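Local coordinates for acyl-CoA dehydrogenase family protein (Porphyromonas gingivalis, PDB 2OKU) that probably acts as an FAD-dependent acyl-CoA dehydrogenase, of which this chain is the C-terminal helical domain, paired here with a second copy, at the interface of chains A and B. Sequence-based numbering; all coordinates share one arbitrary frame. Chains: chain A/B, Acyl-CoA dehydrogenase family protein.

Contact 1: the interface of chains A and B. Residues chain A 81, 91, 94-95, 98; chain B 70, 73, 77.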
loop_
_atom_site.group_PDB
_atom_site.type_symbol
_atom_site.label_atom_id
_atom_site.label_comp_id
_atom_site.label_asym_id
_atom_site.label_seq_id
_atom_site.Cartn_x
_atom_site.Cartn_y
_atom_site.Cartn_z
ATOM N N LEU A 81 -2.491 4.156 -3.702
ATOM C CA LEU A 81 -3.342 4.493 -2.562
ATOM C C LEU A 81 -3.823 5.959 -2.614
ATOM O O LEU A 81 -4.974 6.248 -2.298
ATOM C CB LEU A 81 -2.611 4.166 -1.250
ATOM C CG LEU A 81 -2.117 2.732 -1.108
ATOM C CD1 LEU A 81 -1.596 2.529 0.378
ATOM C CD2 LEU A 81 -3.156 1.681 -1.530
ATOM N N PHE A 91 -11.042 7.415 2.346
ATOM C CA PHE A 91 -9.794 6.669 2.477
ATOM C C PHE A 91 -8.538 7.534 2.665
ATOM O O PHE A 91 -7.442 6.988 2.825
ATOM C CB PHE A 91 -9.604 5.762 1.279
ATOM C CG PHE A 91 -10.584 4.629 1.211
ATOM C CD1 PHE A 91 -11.032 3.986 2.357
ATOM C CD2 PHE A 91 -11.068 4.211 -0.008
ATOM C CE1 PHE A 91 -11.938 2.932 2.275
ATOM C CE2 PHE A 91 -11.985 3.164 -0.082
ATOM C CZ PHE A 91 -12.407 2.537 1.058
ATOM N N SER A 94 -6.471 6.923 6.042
ATOM C CA SER A 94 -5.792 5.637 5.953
ATOM C C SER A 94 -4.602 5.720 4.992
ATOM O O SER A 94 -3.516 5.207 5.292
ATOM C CB SER A 94 -6.744 4.541 5.460
ATOM O OG SER A 94 -7.789 4.312 6.395
ATOM N N ALA A 95 -4.816 6.354 3.838
ATOM C CA ALA A 95 -3.753 6.505 2.847
ATOM C C ALA A 95 -2.571 7.284 3.428
ATOM O O ALA A 95 -1.417 6.964 3.163
ATOM C CB ALA A 95 -4.277 7.188 1.573
ATOM N N TYR A 98 -0.526 4.917 5.583
ATOM C CA TYR A 98 0.288 4.083 4.706
ATOM C C TYR A 98 1.466 4.888 4.124
ATOM O O TYR A 98 2.540 4.352 3.984
ATOM C CB TYR A 98 -0.521 3.439 3.570
ATOM C CG TYR A 98 -1.205 2.111 3.937
ATOM C CD1 TYR A 98 -2.289 2.070 4.832
ATOM C CD2 TYR A 98 -0.741 0.909 3.423
ATOM C CE1 TYR A 98 -2.895 0.877 5.161
ATOM C CE2 TYR A 98 -1.336 -0.282 3.751
ATOM C CZ TYR A 98 -2.420 -0.300 4.606
ATOM O OH TYR A 98 -2.976 -1.514 4.932
ATOM N N GLU B 70 -11.241 2.599 8.293
ATOM C CA GLU B 70 -9.846 2.130 8.309
ATOM C C GLU B 70 -9.770 0.633 8.175
ATOM O O GLU B 70 -8.970 0.116 7.426
ATOM C CB GLU B 70 -9.157 2.458 9.613
ATOM C CG GLU B 70 -8.803 3.850 9.868
ATOM C CD GLU B 70 -8.059 3.958 11.217
ATOM O OE1 GLU B 70 -6.947 3.328 11.350
ATOM O OE2 GLU B 70 -8.616 4.621 12.130
ATOM N N ALA B 73 -10.387 -0.142 4.717
ATOM C CA ALA B 73 -9.296 0.375 3.868
ATOM C C ALA B 73 -8.126 -0.609 3.763
ATOM O O ALA B 73 -7.539 -0.774 2.692
ATOM C CB ALA B 73 -8.812 1.709 4.387
ATOM N N PHE B 77 -7.077 -1.447 0.102
ATOM C CA PHE B 77 -5.682 -1.146 -0.251
ATOM C C PHE B 77 -4.917 -2.427 -0.586
ATOM O O PHE B 77 -4.144 -2.492 -1.563
ATOM C CB PHE B 77 -4.978 -0.458 0.905
ATOM C CG PHE B 77 -5.395 0.993 1.146
ATOM C CD1 PHE B 77 -6.385 1.627 0.409
ATOM C CD2 PHE B 77 -4.762 1.705 2.158
ATOM C CE1 PHE B 77 -6.720 2.980 0.684
ATOM C CE2 PHE B 77 -5.112 3.009 2.443
ATOM C CZ PHE B 77 -6.072 3.647 1.702
HETATM O O HOH W 1 -6.713 2.075 7.386
#

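Contact 2: the interface of chains A and B. Residues chain A 8-9, 14, 72-73, 76-77; chain B 88, 91.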
loop_
_atom_site.group_PDB
_atom_site.type_symbol
_atom_site.label_atom_id
_atom_site.label_comp_id
_atom_site.label_asym_id
_atom_site.label_seq_id
_atom_site.Cartn_x
_atom_site.Cartn_y
_atom_site.Cartn_z
ATOM N N HIS A 8 13.917 -2.939 -15.543
ATOM C CA HIS A 8 12.880 -1.895 -15.594
ATOM C C HIS A 8 12.935 -0.988 -14.342
ATOM O O HIS A 8 12.652 0.210 -14.411
ATOM C CB HIS A 8 11.490 -2.532 -15.801
ATOM C CG HIS A 8 11.034 -3.396 -14.656
ATOM N ND1 HIS A 8 11.800 -4.417 -14.137
ATOM C CD2 HIS A 8 9.869 -3.406 -13.961
ATOM C CE1 HIS A 8 11.131 -5.004 -13.155
ATOM N NE2 HIS A 8 9.961 -4.402 -13.019
ATOM N N ILE A 9 13.373 -1.552 -13.216
ATOM C CA ILE A 9 13.620 -0.801 -11.975
ATOM C C ILE A 9 14.841 0.119 -12.077
ATOM O O ILE A 9 14.745 1.328 -11.789
ATOM C CB ILE A 9 13.809 -1.773 -10.756
ATOM C CG1 ILE A 9 12.591 -2.691 -10.612
ATOM C CG2 ILE A 9 14.210 -0.984 -9.448
ATOM C CD1 ILE A 9 11.249 -1.996 -10.359
ATOM N N TYR A 14 8.835 2.718 -13.763
ATOM C CA TYR A 14 7.795 3.172 -12.834
ATOM C C TYR A 14 7.948 4.635 -12.450
ATOM O O TYR A 14 6.957 5.328 -12.217
ATOM C CB TYR A 14 7.794 2.368 -11.547
ATOM C CG TYR A 14 7.254 0.979 -11.647
ATOM C CD1 TYR A 14 5.881 0.752 -11.739
ATOM C CD2 TYR A 14 8.099 -0.125 -11.622
ATOM C CE1 TYR A 14 5.370 -0.543 -11.795
ATOM C CE2 TYR A 14 7.603 -1.414 -11.680
ATOM C CZ TYR A 14 6.245 -1.620 -11.759
ATOM O OH TYR A 14 5.761 -2.912 -11.813
ATOM N N THR A 72 11.472 1.384 -4.831
ATOM C CA THR A 72 10.547 1.765 -5.870
ATOM C C THR A 72 9.091 1.440 -5.528
ATOM O O THR A 72 8.199 2.270 -5.775
ATOM C CB THR A 72 10.957 1.110 -7.234
ATOM O OG1 THR A 72 12.313 1.489 -7.558
ATOM C CG2 THR A 72 10.010 1.571 -8.340
ATOM N N ALA A 73 8.856 0.230 -5.023
ATOM C CA ALA A 73 7.536 -0.245 -4.623
ATOM C C ALA A 73 6.857 0.737 -3.657
ATOM O O ALA A 73 5.659 1.052 -3.791
ATOM C CB ALA A 73 7.633 -1.660 -3.988
ATOM N N VAL A 76 5.543 3.627 -5.785
ATOM C CA VAL A 76 4.439 3.184 -6.643
ATOM C C VAL A 76 3.189 2.919 -5.835
ATOM O O VAL A 76 2.110 3.487 -6.123
ATOM C CB VAL A 76 4.813 1.929 -7.452
ATOM C CG1 VAL A 76 3.573 1.365 -8.236
ATOM C CG2 VAL A 76 6.018 2.234 -8.403
ATOM N N PHE A 77 3.341 2.096 -4.798
ATOM C CA PHE A 77 2.215 1.702 -3.939
ATOM C C PHE A 77 1.534 2.946 -3.396
ATOM O O PHE A 77 0.304 3.033 -3.389
ATOM C CB PHE A 77 2.706 0.825 -2.793
ATOM C CG PHE A 77 3.016 -0.619 -3.173
ATOM C CD1 PHE A 77 3.041 -1.072 -4.492
ATOM C CD2 PHE A 77 3.328 -1.527 -2.162
ATOM C CE1 PHE A 77 3.323 -2.403 -4.787
ATOM C CE2 PHE A 77 3.631 -2.850 -2.451
ATOM C CZ PHE A 77 3.636 -3.295 -3.761
ATOM N N ASP B 88 3.371 -7.322 -11.916
ATOM C CA ASP B 88 4.817 -7.354 -11.848
ATOM C C ASP B 88 5.252 -8.142 -10.634
ATOM O O ASP B 88 5.221 -7.643 -9.509
ATOM C CB ASP B 88 5.368 -5.924 -11.786
ATOM C CG ASP B 88 6.903 -5.876 -11.812
ATOM O OD1 ASP B 88 7.572 -6.937 -11.764
ATOM O OD2 ASP B 88 7.445 -4.757 -11.833
ATOM N N PHE B 91 7.157 -7.013 -7.453
ATOM C CA PHE B 91 6.459 -6.435 -6.330
ATOM C C PHE B 91 5.731 -7.399 -5.380
ATOM O O PHE B 91 5.109 -6.945 -4.421
ATOM C CB PHE B 91 5.452 -5.395 -6.857
ATOM C CG PHE B 91 6.079 -4.111 -7.359
ATOM C CD1 PHE B 91 7.432 -3.806 -7.157
ATOM C CD2 PHE B 91 5.281 -3.179 -8.014
ATOM C CE1 PHE B 91 7.951 -2.579 -7.620
ATOM C CE2 PHE B 91 5.805 -1.972 -8.477
ATOM C CZ PHE B 91 7.134 -1.685 -8.283
#

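Contact 1: the interface of chains A and B
A helix-to-helix packing patch is formed where B:Phe77, from helix 58-87 of chain B, enters the groove between the last turns of the same helix in chain A (A:Leu81) and helix 92-115 (A:Ser94, A:Ala95 and A:Tyr98). This phenylalanine has 103 Å² of its surface hidden by the partner chain. Its ring is held between chains: the methyl CB of B:Ala73, one helical turn earlier in its own chain, lies over the centre of one face, while the isobutyl group of A:Leu81 covers the opposite face. There the methyl A:Leu81 CD2 makes a CH-pi contact, 4.0 Å from the ring centroid and 3.6 Å from B:Phe77 CG. The rim of the same ring points at A:Tyr98. B:Phe77 CD2 stands above the tyrosine face, 3.6 Å from A:Tyr98 CE1, and with the planes 84° apart this is an edge-to-face pair. The far rim runs into the backbone at the start of helix 92-115, where B:Phe77 CE2 comes 3.6 Å from A:Ala95 N and the carbonyl oxygen of A:Phe91 lies in the ring plane. The ring is thus confined at both faces and along its edge.

Beside this plug the packing is smaller in scale. A:Ser94 sets its CB against the methyl of B:Ala73, at 3.7 Å from B:Ala73 CB, and A:Phe91 brings its CD1 edge to the same methyl. With chi1 at -65°, the hydroxyl of A:Ser94 lies beside its own backbone N and faces B:Glu70, where water 1 lies 2.7 Å from A:Ser94 OG. That water lies 3.0 Å from the backbone carbonyl B:Glu70 O, a polar bridge bordering the apolar core. In the fold of this helical C-terminal domain, helix 58-87 of chain B sits on the cleft between helices 58-87 and 92-115 of chain A, near the 89-91 turn that connects them.

Contact 2: the interface of chains A and B
B:Phe91, B:Asp88 and A:Tyr14 carry this patch, in which the 88-91 turn of chain B packs against helices 7-11, 13-22 and 58-87 of chain A. B:Phe91, with 91 Å² hidden, pushes the far end of its ring against a face of A:Tyr14, B:Phe91 CE2 lying 3.3 Å from A:Tyr14 CZ. B:Phe91 CE1 lies 3.8 Å from the methyl A:Ala73 CB, and A:Val76 adds its CG1 at the CE2 corner. A:Phe77 meets the same ring edge-to-face: its CE1 edge stands above the plane of B:Phe91, out towards CD2, with the planes 79° apart.

The carboxylate of B:Asp88 supplies the polar half. Its chi1 of -176° sends the carboxylate away from its own backbone N, towards A:Tyr14 and A:His8, and OD2 accepts a hydrogen bond from each. The phenol A:Tyr14 OH donates to the anti lone pair of B:Asp88 OD2 at 2.5 Å, with ring and carboxylate nearly coplanar. The imidazole A:His8 NE2 donates at 2.8 Å to B:Asp88 OD2 from the syn side, 26° out of the carboxylate plane, although the oxygen itself lies close to the imidazole plane. The two donors fix how the carboxylate is turned, and would be expected to favour its charged form. Together the phenylalanine plug and the aspartate oxygen that accepts two hydrogen bonds anchor the chain B turn on helices 7-11, 13-22 and 58-87 of chain A, which may fix the register of the two copies.

The centres of contact 1 and contact 2 lie about 19 Å apart, measured between the means of their C-alpha atoms, along one two-fold symmetric interface. Both draw on helix 58-87 and the 89-91 turn, with the roles exchanged: residues 73, 77 and 91 appear in each, contributed by opposite chains. The pairings of Phe91 with Ala73 and with Phe77 thus occur in both contacts as twins, and the two phenylalanines of each copy pack against the other copy. Such a repeated arrangement suggests a specific dimer, though the structure alone does not show that the full-length enzyme pairs this way.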